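Local coordinates for arginase, mitochondrial (PDB 6VSS), which hydrolyses L-arginine to urea and L-ornithine with two manganese ions per subunit, and also converts agmatine to putrescine and urea, at residues B[158-163]-B[201-206]; B[183-188]-B[220-225]; B[263-268]-B[307-312]. One frame throughout, in Å; residues are numbered along the deposited sequence.

Contact 1: residues B[158-163]-B[201-206]. With MN (manganese (II) ion), chain J.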
ATOM      1  N   GLY B 158      -4.378  -4.367 -22.746  1.00 23.23           N
ATOM      2  CA  GLY B 158      -3.617  -3.913 -23.885  1.00 24.06           C
ATOM      3  C   GLY B 158      -3.529  -2.406 -23.918  1.00 24.09           C
ATOM      4  O   GLY B 158      -4.450  -1.733 -23.449  1.00 25.15           O
ATOM      5  N   ASP B 159      -2.458  -1.884 -24.488  1.00 25.73           N
ATOM      6  CA  ASP B 159      -2.288  -0.421 -24.702  1.00 25.53           C
ATOM      7  C   ASP B 159      -3.078   0.024 -25.927  1.00 26.51           C
ATOM      8  O   ASP B 159      -3.653  -0.821 -26.680  1.00 27.84           O
ATOM      9  CB  ASP B 159      -0.814  -0.093 -24.719  1.00 26.75           C
ATOM     10  CG  ASP B 159      -0.136  -0.425 -26.030  1.00 27.35           C
ATOM     11  OD1 ASP B 159      -0.832  -0.337 -27.033  1.00 26.07           O
ATOM     12  OD2 ASP B 159       1.119  -0.716 -25.993  1.00 29.10           O
ATOM     13  N   HIS B 160      -3.177   1.334 -26.114  1.00 26.66           N
ATOM     14  CA  HIS B 160      -4.189   1.885 -27.009  1.00 27.89           C
ATOM     15  C   HIS B 160      -3.823   1.593 -28.464  1.00 27.29           C
ATOM     16  O   HIS B 160      -4.709   1.762 -29.258  1.00 29.79           O
ATOM     17  CB  HIS B 160      -4.477   3.361 -26.682  1.00 29.24           C
ATOM     18  CG  HIS B 160      -5.910   3.680 -26.912  1.00 29.56           C
ATOM     19  ND1 HIS B 160      -6.567   4.731 -26.306  1.00 31.58           N
ATOM     20  CD2 HIS B 160      -6.802   3.117 -27.752  1.00 29.41           C
ATOM     21  CE1 HIS B 160      -7.841   4.700 -26.688  1.00 30.04           C
ATOM     22  NE2 HIS B 160      -7.996   3.755 -27.586  1.00 28.38           N
ATOM     23  N   SER B 161      -2.613   1.142 -28.787  1.00 27.50           N
ATOM     24  CA  SER B 161      -2.131   0.893 -30.182  1.00 28.03           C
ATOM     25  C   SER B 161      -3.063  -0.086 -30.903  1.00 28.06           C
ATOM     26  O   SER B 161      -3.161  -0.047 -32.200  1.00 30.16           O
ATOM     27  CB  SER B 161      -0.720   0.362 -30.197  1.00 28.20           C
ATOM     28  OG  SER B 161      -0.620  -0.850 -29.473  1.00 27.86           O
ATOM     29  N   ILE B 162      -3.706  -0.938 -30.126  1.00 27.21           N
ATOM     30  CA  ILE B 162      -4.505  -2.068 -30.666  1.00 27.95           C
ATOM     31  C   ILE B 162      -5.749  -1.526 -31.394  1.00 27.50           C
ATOM     32  O   ILE B 162      -6.242  -2.179 -32.335  1.00 30.06           O
ATOM     33  CB  ILE B 162      -4.840  -3.072 -29.542  1.00 27.61           C
ATOM     34  CG1 ILE B 162      -5.805  -2.474 -28.525  1.00 27.18           C
ATOM     35  CG2 ILE B 162      -3.590  -3.610 -28.866  1.00 27.36           C
ATOM     36  CD1 ILE B 162      -6.355  -3.484 -27.635  1.00 27.04           C
ATOM     37  N   SER B 163      -6.237  -0.345 -31.068  1.00 27.72           N
ATOM     38  CA  SER B 163      -7.515   0.142 -31.649  1.00 27.65           C
ATOM     39  C   SER B 163      -7.333   0.295 -33.165  1.00 28.22           C
ATOM     40  O   SER B 163      -8.282   0.050 -33.890  1.00 26.79           O
ATOM     41  CB  SER B 163      -7.970   1.416 -31.021  1.00 29.21           C
ATOM     42  OG  SER B 163      -8.333   1.260 -29.653  1.00 28.17           O
ATOM     43  N   ALA B 201       0.070   6.265 -28.933  1.00 38.25           N
ATOM     44  CA  ALA B 201      -0.206   7.709 -29.078  1.00 37.90           C
ATOM     45  C   ALA B 201      -0.512   8.107 -30.541  1.00 36.94           C
ATOM     46  O   ALA B 201      -0.667   9.336 -30.774  1.00 35.44           O
ATOM     47  CB  ALA B 201       1.006   8.464 -28.547  1.00 38.94           C
ATOM     48  N   SER B 202      -0.527   7.156 -31.490  1.00 37.16           N
ATOM     49  CA  SER B 202      -0.900   7.347 -32.928  1.00 36.29           C
ATOM     50  C   SER B 202      -2.012   6.431 -33.441  1.00 34.66           C
ATOM     51  O   SER B 202      -2.316   6.476 -34.635  1.00 34.32           O
ATOM     52  CB  SER B 202       0.306   7.164 -33.776  1.00 37.05           C
ATOM     53  OG  SER B 202       1.270   8.086 -33.323  1.00 38.48           O
ATOM     54  N   PRO B 203      -2.709   5.603 -32.625  1.00 33.45           N
ATOM     55  CA  PRO B 203      -3.701   4.724 -33.212  1.00 32.97           C
ATOM     56  C   PRO B 203      -4.653   5.532 -34.077  1.00 33.26           C
ATOM     57  O   PRO B 203      -4.992   5.087 -35.131  1.00 34.00           O
ATOM     58  CB  PRO B 203      -4.408   4.057 -32.036  1.00 32.21           C
ATOM     59  CG  PRO B 203      -3.960   4.811 -30.785  1.00 31.56           C
ATOM     60  CD  PRO B 203      -2.634   5.437 -31.155  1.00 32.10           C
ATOM     61  N   PHE B 204      -5.093   6.687 -33.601  1.00 33.28           N
ATOM     62  CA  PHE B 204      -6.185   7.407 -34.299  1.00 32.77           C
ATOM     63  C   PHE B 204      -5.621   8.174 -35.510  1.00 34.23           C
ATOM     64  O   PHE B 204      -6.393   8.449 -36.395  1.00 29.85           O
ATOM     65  CB  PHE B 204      -6.997   8.249 -33.326  1.00 33.14           C
ATOM     66  CG  PHE B 204      -7.797   7.368 -32.404  1.00 34.16           C
ATOM     67  CD1 PHE B 204      -8.928   6.714 -32.863  1.00 34.79           C
ATOM     68  CD2 PHE B 204      -7.336   7.085 -31.127  1.00 33.92           C
ATOM     69  CE1 PHE B 204      -9.639   5.872 -32.019  1.00 35.49           C
ATOM     70  CE2 PHE B 204      -8.023   6.203 -30.302  1.00 34.51           C
ATOM     71  CZ  PHE B 204      -9.185   5.620 -30.740  1.00 34.15           C
ATOM     72  N   ALA B 205      -4.331   8.515 -35.542  1.00 34.33           N
ATOM     73  CA  ALA B 205      -3.706   9.029 -36.787  1.00 35.05           C
ATOM     74  C   ALA B 205      -3.753   7.910 -37.836  1.00 35.83           C
ATOM     75  O   ALA B 205      -4.212   8.172 -38.938  1.00 36.16           O
ATOM     76  CB  ALA B 205      -2.312   9.530 -36.509  1.00 34.19           C
ATOM     77  N   ARG B 206      -3.378   6.678 -37.475  1.00 37.71           N
ATOM     78  CA  ARG B 206      -3.431   5.519 -38.406  1.00 38.47           C
ATOM     79  C   ARG B 206      -4.864   5.389 -38.927  1.00 38.79           C
ATOM     80  O   ARG B 206      -5.086   5.313 -40.164  1.00 41.37           O
ATOM     81  CB  ARG B 206      -2.942   4.260 -37.690  1.00 38.55           C
ATOM     82  CG  ARG B 206      -1.537   4.367 -37.105  1.00 39.94           C
ATOM     83  CD  ARG B 206      -0.436   4.527 -38.139  1.00 41.19           C
ATOM     84  NE  ARG B 206      -0.094   5.923 -38.425  1.00 42.47           N
ATOM     85  CZ  ARG B 206       0.708   6.710 -37.702  1.00 42.47           C
ATOM     86  NH1 ARG B 206       1.292   6.290 -36.587  1.00 42.24           N
ATOM     87  NH2 ARG B 206       0.894   7.960 -38.093  1.00 44.05           N
TER
HETATM   88 MN    MN J 402      -5.363   6.352 -25.460  1.00 34.73          MN
HETATM   89  O   HOH W   1      -3.915   7.592 -24.670  1.00 29.70           O
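In the turn that brings H160 and S161 against P203, the carboxylate oxygen D159 OD1 is gripped by two donors of one residue. S161 OG donates to D159 OD1 at 2.5 Å on the syn side, and S161 N reaches D159 OD1 at 2.9 Å, nearly along the C-O axis; the second bond, to the backbone N two residues on, defines an Asx turn. The other oxygen, D159 OD2, is held by S75, so the carboxylate is fixed at both ends. The 3-10 turn of residues 160-162 follows at once, and it presents the H160 carbonyl to the opposing helix start: P203 CG lies 3.5 Å from H160 O. Further along, F204 turns its CG anti to its own carbonyl carbon (chi1 -69°), and the ring edge then meets the imidazole. F204 CE2 stands over one face of H160, 3.7 Å from NE2. With the planes at 85° and the centroids 5.4 Å apart, this is an offset T-shaped (edge-to-face) pair. Both imidazole nitrogens are engaged: ND1 of H160 binds a manganese ion at 2.2 Å, while NE2 is hydrogen-bonded to S267 OG. Bonds at both ring nitrogens, with F204 against one face, leave the ring little scope to turn. D184, D188 and D269 bind the same ion, as does a water 2.1 Å from the manganese. A histidine presented just after a core strand and bound to one ion of a pair belongs to the binuclear manganese site of the arginase family.

Contact 2: residues B[183-188]-B[220-225]. With MN (manganese (II) ion), chain I; MN (manganese (II) ion), chain J.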
ATOM      1  N   PHE B 183     -13.143   7.682 -25.612  1.00 24.77           N
ATOM      2  CA  PHE B 183     -12.850   8.246 -24.269  1.00 25.41           C
ATOM      3  C   PHE B 183     -11.353   8.151 -24.015  1.00 25.69           C
ATOM      4  O   PHE B 183     -10.785   7.079 -24.097  1.00 24.82           O
ATOM      5  CB  PHE B 183     -13.632   7.523 -23.181  1.00 25.14           C
ATOM      6  CG  PHE B 183     -15.127   7.642 -23.325  1.00 25.16           C
ATOM      7  CD1 PHE B 183     -15.851   6.684 -24.024  1.00 25.64           C
ATOM      8  CD2 PHE B 183     -15.838   8.632 -22.668  1.00 25.74           C
ATOM      9  CE1 PHE B 183     -17.236   6.742 -24.121  1.00 24.59           C
ATOM     10  CE2 PHE B 183     -17.229   8.711 -22.793  1.00 25.54           C
ATOM     11  CZ  PHE B 183     -17.909   7.780 -23.537  1.00 25.42           C
ATOM     12  N   ASP B 184     -10.743   9.272 -23.680  1.00 25.84           N
ATOM     13  CA  ASP B 184      -9.287   9.290 -23.440  1.00 26.22           C
ATOM     14  C   ASP B 184      -8.880  10.585 -22.728  1.00 25.66           C
ATOM     15  O   ASP B 184      -9.503  11.584 -22.981  1.00 26.21           O
ATOM     16  CB  ASP B 184      -8.610   9.121 -24.789  1.00 25.99           C
ATOM     17  CG  ASP B 184      -7.278   8.414 -24.706  1.00 26.43           C
ATOM     18  OD1 ASP B 184      -6.552   8.546 -23.688  1.00 27.77           O
ATOM     19  OD2 ASP B 184      -7.060   7.641 -25.614  1.00 29.49           O
ATOM     20  N   ALA B 185      -7.829  10.584 -21.917  1.00 25.25           N
ATOM     21  CA  ALA B 185      -7.107  11.822 -21.530  1.00 25.43           C
ATOM     22  C   ALA B 185      -6.340  12.398 -22.734  1.00 26.61           C
ATOM     23  O   ALA B 185      -6.080  13.648 -22.738  1.00 25.82           O
ATOM     24  CB  ALA B 185      -6.190  11.566 -20.367  1.00 24.86           C
ATOM     25  N   HIS B 186      -6.017  11.568 -23.730  1.00 26.86           N
ATOM     26  CA  HIS B 186      -4.972  11.841 -24.748  1.00 28.14           C
ATOM     27  C   HIS B 186      -5.593  11.652 -26.110  1.00 28.08           C
ATOM     28  O   HIS B 186      -6.329  10.709 -26.319  1.00 26.25           O
ATOM     29  CB  HIS B 186      -3.777  10.875 -24.647  1.00 29.64           C
ATOM     30  CG  HIS B 186      -3.244  10.718 -23.266  1.00 29.37           C
ATOM     31  ND1 HIS B 186      -3.584   9.630 -22.428  1.00 30.52           N
ATOM     32  CD2 HIS B 186      -2.419  11.535 -22.562  1.00 30.26           C
ATOM     33  CE1 HIS B 186      -2.985   9.860 -21.247  1.00 29.59           C
ATOM     34  NE2 HIS B 186      -2.248  10.999 -21.306  1.00 29.38           N
ATOM     35  N   PRO B 187      -5.427  12.586 -27.061  1.00 29.62           N
ATOM     36  CA  PRO B 187      -6.073  12.398 -28.360  1.00 29.90           C
ATOM     37  C   PRO B 187      -5.600  11.139 -29.107  1.00 30.74           C
ATOM     38  O   PRO B 187      -6.285  10.717 -30.025  1.00 31.66           O
ATOM     39  CB  PRO B 187      -5.744  13.690 -29.131  1.00 30.56           C
ATOM     40  CG  PRO B 187      -5.422  14.728 -28.045  1.00 31.22           C
ATOM     41  CD  PRO B 187      -4.816  13.923 -26.900  1.00 30.79           C
ATOM     42  N   ASP B 188      -4.396  10.652 -28.828  1.00 30.94           N
ATOM     43  CA  ASP B 188      -3.762   9.548 -29.586  1.00 31.88           C
ATOM     44  C   ASP B 188      -3.778   9.829 -31.093  1.00 33.37           C
ATOM     45  O   ASP B 188      -3.913   8.874 -31.848  1.00 31.66           O
ATOM     46  CB  ASP B 188      -4.450   8.225 -29.297  1.00 33.21           C
ATOM     47  CG  ASP B 188      -4.241   7.710 -27.882  1.00 34.62           C
ATOM     48  OD1 ASP B 188      -3.401   8.313 -27.167  1.00 32.41           O
ATOM     49  OD2 ASP B 188      -4.877   6.680 -27.551  1.00 37.52           O
ATOM     50  N   GLY B 220     -13.009  13.595 -22.669  1.00 28.06           N
ATOM     51  CA  GLY B 220     -12.096  13.540 -21.509  1.00 27.83           C
ATOM     52  C   GLY B 220     -10.708  14.103 -21.795  1.00 26.90           C
ATOM     53  O   GLY B 220      -9.845  14.016 -20.920  1.00 25.72           O
ATOM     54  N   ILE B 221     -10.533  14.746 -22.943  1.00 26.33           N
ATOM     55  CA  ILE B 221      -9.201  15.192 -23.412  1.00 27.09           C
ATOM     56  C   ILE B 221      -8.697  16.339 -22.530  1.00 26.20           C
ATOM     57  O   ILE B 221      -9.448  17.294 -22.355  1.00 25.42           O
ATOM     58  CB  ILE B 221      -9.277  15.593 -24.898  1.00 27.43           C
ATOM     59  CG1 ILE B 221      -9.792  14.447 -25.751  1.00 26.44           C
ATOM     60  CG2 ILE B 221      -7.923  16.102 -25.353  1.00 28.55           C
ATOM     61  CD1 ILE B 221      -8.841  13.321 -25.885  1.00 26.93           C
ATOM     62  N   ARG B 222      -7.493  16.197 -21.979  1.00 26.04           N
ATOM     63  CA  ARG B 222      -6.872  17.197 -21.100  1.00 27.58           C
ATOM     64  C   ARG B 222      -5.351  17.197 -21.262  1.00 29.13           C
ATOM     65  O   ARG B 222      -4.722  17.812 -20.472  1.00 29.19           O
ATOM     66  CB  ARG B 222      -7.283  16.957 -19.647  1.00 27.12           C
ATOM     67  CG  ARG B 222      -7.126  15.534 -19.184  1.00 26.76           C
ATOM     68  CD  ARG B 222      -7.926  15.324 -17.968  1.00 26.89           C
ATOM     69  NE  ARG B 222      -7.573  14.053 -17.329  1.00 27.36           N
ATOM     70  CZ  ARG B 222      -8.118  12.869 -17.550  1.00 27.28           C
ATOM     71  NH1 ARG B 222      -9.042  12.693 -18.483  1.00 27.95           N
ATOM     72  NH2 ARG B 222      -7.723  11.844 -16.815  1.00 26.53           N
ATOM     73  N   SER B 223      -4.816  16.609 -22.324  1.00 31.12           N
ATOM     74  CA  SER B 223      -3.359  16.399 -22.535  1.00 33.11           C
ATOM     75  C   SER B 223      -3.083  16.377 -24.044  1.00 34.74           C
ATOM     76  O   SER B 223      -3.231  15.319 -24.661  1.00 34.35           O
ATOM     77  CB  SER B 223      -2.859  15.150 -21.900  1.00 32.55           C
ATOM     78  OG  SER B 223      -1.461  15.118 -22.046  1.00 34.48           O
ATOM     79  N   ILE B 224      -2.725  17.517 -24.608  1.00 35.60           N
ATOM     80  CA  ILE B 224      -2.698  17.666 -26.077  1.00 38.32           C
ATOM     81  C   ILE B 224      -1.641  18.720 -26.408  1.00 39.02           C
ATOM     82  O   ILE B 224      -1.598  19.779 -25.774  1.00 42.11           O
ATOM     83  CB  ILE B 224      -4.118  17.961 -26.569  1.00 39.35           C
ATOM     84  CG1 ILE B 224      -4.163  18.181 -28.082  1.00 41.11           C
ATOM     85  CG2 ILE B 224      -4.726  19.085 -25.755  1.00 40.21           C
ATOM     86  CD1 ILE B 224      -5.556  18.394 -28.639  1.00 42.06           C
ATOM     87  N   THR B 225      -0.738  18.345 -27.291  1.00 39.06           N
ATOM     88  CA  THR B 225       0.360  19.207 -27.784  1.00 39.99           C
ATOM     89  C   THR B 225      -0.231  20.056 -28.896  1.00 39.64           C
ATOM     90  O   THR B 225      -1.263  19.659 -29.435  1.00 37.55           O
ATOM     91  CB  THR B 225       1.511  18.315 -28.243  1.00 39.41           C
ATOM     92  OG1 THR B 225       0.903  17.486 -29.233  1.00 42.51           O
ATOM     93  CG2 THR B 225       2.099  17.498 -27.110  1.00 39.80           C
TER
HETATM   94 MN    MN I 401      -4.769   7.649 -22.681  1.00 29.23          MN
HETATM   95 MN    MN J 402      -5.363   6.352 -25.460  1.00 34.73          MN
HETATM   96  O   HOH W   1      -3.915   7.592 -24.670  1.00 29.70           O
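The A185 methyl group is wedged between two flat groups. On one side CB lies 3.5 Å above the plane of the R222 guanidinium, offset toward its rim; on the other it approaches a face of the H186 imidazole. S223 CB meets H186 CD2 obliquely at 3.7 Å. The R222 chain, extended from CG to NE, returns NH1 to G220 O at 2.9 Å, in the carbonyl plane; NH1 also reaches S272 O, while NE and NH2 reach the carbonyls of E285 and D271. A leucine in place of R222 would probably leave these carbonyls without their donors and open a gap over A185 CB. The backbones join through R222 N and A185 O, 3.0 Å apart at a nearly straight 174°. P187 CG touches I224 CG1 at 3.7 Å and packs on I221 CG2. D184 bridges the two manganese ions, OD1 at 2.2 Å from one and OD2, also bonded by H182, at 2.1 Å from the other; H186 ND1 binds the first and D188 OD2 the second, with E285 as polar partner of the H186 ring. S223, an L-ornithine-binding residue, packs on N98 of a neighbouring subunit. The D184-A185-H186-P187-D188 sequence is the arginase-family metal-binding signature, here packed against residues 220-225.

Contact 3: residues B[263-268]-B[307-312]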
ATOM      1  N   GLY B 263     -21.623   1.862 -39.049  1.00 41.00           N
ATOM      2  CA  GLY B 263     -22.004   1.771 -37.633  1.00 38.88           C
ATOM      3  C   GLY B 263     -21.023   2.509 -36.745  1.00 38.67           C
ATOM      4  O   GLY B 263     -20.253   3.375 -37.269  1.00 33.84           O
ATOM      5  N   VAL B 264     -21.077   2.167 -35.449  1.00 35.94           N
ATOM      6  CA  VAL B 264     -20.419   2.924 -34.353  1.00 36.33           C
ATOM      7  C   VAL B 264     -19.438   1.998 -33.625  1.00 34.07           C
ATOM      8  O   VAL B 264     -19.856   0.899 -33.167  1.00 34.15           O
ATOM      9  CB  VAL B 264     -21.445   3.542 -33.380  1.00 37.52           C
ATOM     10  CG1 VAL B 264     -20.744   4.359 -32.296  1.00 37.09           C
ATOM     11  CG2 VAL B 264     -22.460   4.432 -34.127  1.00 37.93           C
ATOM     12  N   TYR B 265     -18.201   2.462 -33.460  1.00 32.94           N
ATOM     13  CA  TYR B 265     -17.161   1.786 -32.629  1.00 31.09           C
ATOM     14  C   TYR B 265     -16.877   2.627 -31.378  1.00 29.84           C
ATOM     15  O   TYR B 265     -16.723   3.881 -31.538  1.00 29.22           O
ATOM     16  CB  TYR B 265     -15.901   1.595 -33.459  1.00 31.24           C
ATOM     17  CG  TYR B 265     -14.837   0.834 -32.727  1.00 31.51           C
ATOM     18  CD1 TYR B 265     -13.894   1.472 -31.922  1.00 32.60           C
ATOM     19  CD2 TYR B 265     -14.794  -0.541 -32.829  1.00 31.60           C
ATOM     20  CE1 TYR B 265     -12.907   0.742 -31.268  1.00 31.91           C
ATOM     21  CE2 TYR B 265     -13.787  -1.266 -32.227  1.00 31.76           C
ATOM     22  CZ  TYR B 265     -12.874  -0.631 -31.410  1.00 30.51           C
ATOM     23  OH  TYR B 265     -11.942  -1.406 -30.802  1.00 31.34           O
ATOM     24  N   VAL B 266     -16.832   1.993 -30.203  1.00 27.60           N
ATOM     25  CA  VAL B 266     -16.650   2.708 -28.904  1.00 27.18           C
ATOM     26  C   VAL B 266     -15.330   2.294 -28.261  1.00 26.19           C
ATOM     27  O   VAL B 266     -15.200   1.164 -27.857  1.00 25.93           O
ATOM     28  CB  VAL B 266     -17.814   2.498 -27.931  1.00 27.43           C
ATOM     29  CG1 VAL B 266     -17.565   3.292 -26.649  1.00 26.73           C
ATOM     30  CG2 VAL B 266     -19.153   2.915 -28.544  1.00 28.08           C
ATOM     31  N   SER B 267     -14.368   3.200 -28.195  1.00 25.83           N
ATOM     32  CA  SER B 267     -13.020   2.938 -27.644  1.00 25.00           C
ATOM     33  C   SER B 267     -12.923   3.630 -26.279  1.00 24.33           C
ATOM     34  O   SER B 267     -13.028   4.883 -26.216  1.00 24.14           O
ATOM     35  CB  SER B 267     -11.998   3.427 -28.595  1.00 25.30           C
ATOM     36  OG  SER B 267     -10.693   3.282 -28.036  1.00 26.56           O
ATOM     37  N   ILE B 268     -12.790   2.884 -25.212  1.00 23.59           N
ATOM     38  CA  ILE B 268     -12.658   3.480 -23.847  1.00 23.64           C
ATOM     39  C   ILE B 268     -11.211   3.319 -23.351  1.00 23.63           C
ATOM     40  O   ILE B 268     -10.793   2.155 -23.006  1.00 22.66           O
ATOM     41  CB  ILE B 268     -13.687   2.877 -22.888  1.00 24.18           C
ATOM     42  CG1 ILE B 268     -15.056   2.743 -23.583  1.00 24.71           C
ATOM     43  CG2 ILE B 268     -13.701   3.712 -21.603  1.00 24.90           C
ATOM     44  CD1 ILE B 268     -16.213   2.342 -22.717  1.00 24.76           C
ATOM     45  N   GLY B 307     -18.559  -2.503 -32.705  1.00 31.83           N
ATOM     46  CA  GLY B 307     -17.422  -2.995 -31.924  1.00 29.40           C
ATOM     47  C   GLY B 307     -17.036  -2.021 -30.843  1.00 29.26           C
ATOM     48  O   GLY B 307     -17.538  -0.903 -30.833  1.00 28.23           O
ATOM     49  N   GLY B 308     -16.046  -2.399 -30.034  1.00 28.52           N
ATOM     50  CA  GLY B 308     -15.593  -1.527 -28.954  1.00 29.36           C
ATOM     51  C   GLY B 308     -14.349  -2.082 -28.305  1.00 28.90           C
ATOM     52  O   GLY B 308     -13.949  -3.194 -28.599  1.00 27.95           O
ATOM     53  N   ASP B 309     -13.726  -1.287 -27.463  1.00 28.78           N
ATOM     54  CA  ASP B 309     -12.522  -1.739 -26.743  1.00 27.44           C
ATOM     55  C   ASP B 309     -12.453  -1.018 -25.396  1.00 25.76           C
ATOM     56  O   ASP B 309     -13.108   0.035 -25.175  1.00 27.37           O
ATOM     57  CB  ASP B 309     -11.292  -1.661 -27.641  1.00 27.78           C
ATOM     58  CG  ASP B 309     -10.919  -0.261 -28.022  1.00 29.52           C
ATOM     59  OD1 ASP B 309     -10.781   0.567 -27.080  1.00 28.21           O
ATOM     60  OD2 ASP B 309     -10.703  -0.021 -29.248  1.00 30.80           O
ATOM     61  N   VAL B 310     -11.809  -1.671 -24.467  1.00 23.69           N
ATOM     62  CA  VAL B 310     -11.432  -1.097 -23.160  1.00 22.49           C
ATOM     63  C   VAL B 310      -9.938  -1.333 -22.975  1.00 21.74           C
ATOM     64  O   VAL B 310      -9.572  -2.490 -22.929  1.00 21.13           O
ATOM     65  CB  VAL B 310     -12.272  -1.678 -22.026  1.00 22.32           C
ATOM     66  CG1 VAL B 310     -11.871  -1.030 -20.702  1.00 22.03           C
ATOM     67  CG2 VAL B 310     -13.748  -1.465 -22.311  1.00 22.65           C
ATOM     68  N   VAL B 311      -9.136  -0.247 -22.975  1.00 21.55           N
ATOM     69  CA  VAL B 311      -7.659  -0.257 -23.061  1.00 22.10           C
ATOM     70  C   VAL B 311      -7.028   0.498 -21.902  1.00 22.23           C
ATOM     71  O   VAL B 311      -7.749   1.264 -21.274  1.00 21.12           O
ATOM     72  CB  VAL B 311      -7.204   0.309 -24.404  1.00 22.73           C
ATOM     73  CG1 VAL B 311      -7.803  -0.548 -25.518  1.00 23.19           C
ATOM     74  CG2 VAL B 311      -7.557   1.764 -24.600  1.00 23.15           C
ATOM     75  N   GLU B 312      -5.747   0.173 -21.671  1.00 21.91           N
ATOM     76  CA  GLU B 312      -4.797   0.923 -20.856  1.00 22.30           C
ATOM     77  C   GLU B 312      -5.117   0.673 -19.361  1.00 22.37           C
ATOM     78  O   GLU B 312      -4.424   1.279 -18.525  1.00 22.21           O
ATOM     79  CB  GLU B 312      -4.853   2.423 -21.201  1.00 22.78           C
ATOM     80  CG  GLU B 312      -4.247   2.814 -22.549  1.00 23.31           C
ATOM     81  CD  GLU B 312      -2.740   2.839 -22.711  1.00 24.17           C
ATOM     82  OE1 GLU B 312      -2.271   2.709 -23.890  1.00 25.24           O
ATOM     83  OE2 GLU B 312      -2.030   2.915 -21.696  1.00 24.98           O
TER
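A beta-alpha-beta unit is closed here: helix 291-300 links neighbouring parallel strands, Y265, V266, S267 and I268 lying beside G307, G308, D309 and V310. The short strand axes run 4.5 Å apart and only 2° from parallel, and four backbone bonds join them: V266 N to G307 O, D309 N to V266 O, I268 N to D309 O, V311 N to I268 O. The tyrosine CG is anti to the backbone N (chi1 -176°), and one ring face lies against G308 CA, 3.9 Å from the centroid and 20° off the normal, a CH-pi contact. A beta carbon on G307 would sit 3.1 Å from Y265 CD2. At the ring edge Y265 OH donates to D309 OD2; the 2.4 Å distance is doubtful as a measure of strength. S267 OG donates to D309 OD1 at 2.9 Å from the syn side and is also hydrogen-bonded to H160 NE2, while S163 OG bonds D309 OD2. As a set, three hydroxyls around one buried carboxylate are consistent with an ionised D309. Giving its proton to D309, S267 OG is left to accept from H160 NE2, and a charged D309 would probably strengthen it as an acceptor: S267 is second-shell, D309 one step further out, orienting the S267 hydroxyl.

Overall arrangement
From the N terminus, residues 158-163 leave strand 151-157. Next, the segment 183-188 leads out of strand 178-183. Residues 201-206 then start helix 203-209 and close contact 1 over 37 intervening residues; 220-225, leaving strand 213-221, close contact 2 over 31. The segments alternate, so these two loops cross, and they share a manganese ion, a water and a probable F204 N to D188 O hydrogen bond. Contact 3 opens only afterwards, in series, and closes across 38 residues containing helix 291-300. It ties the central strands together and meets both others through probable hydrogen bonds, H160 N to E312 OE1 and F183 N to S267 O. Together they bind the metal-site loops to the sheet.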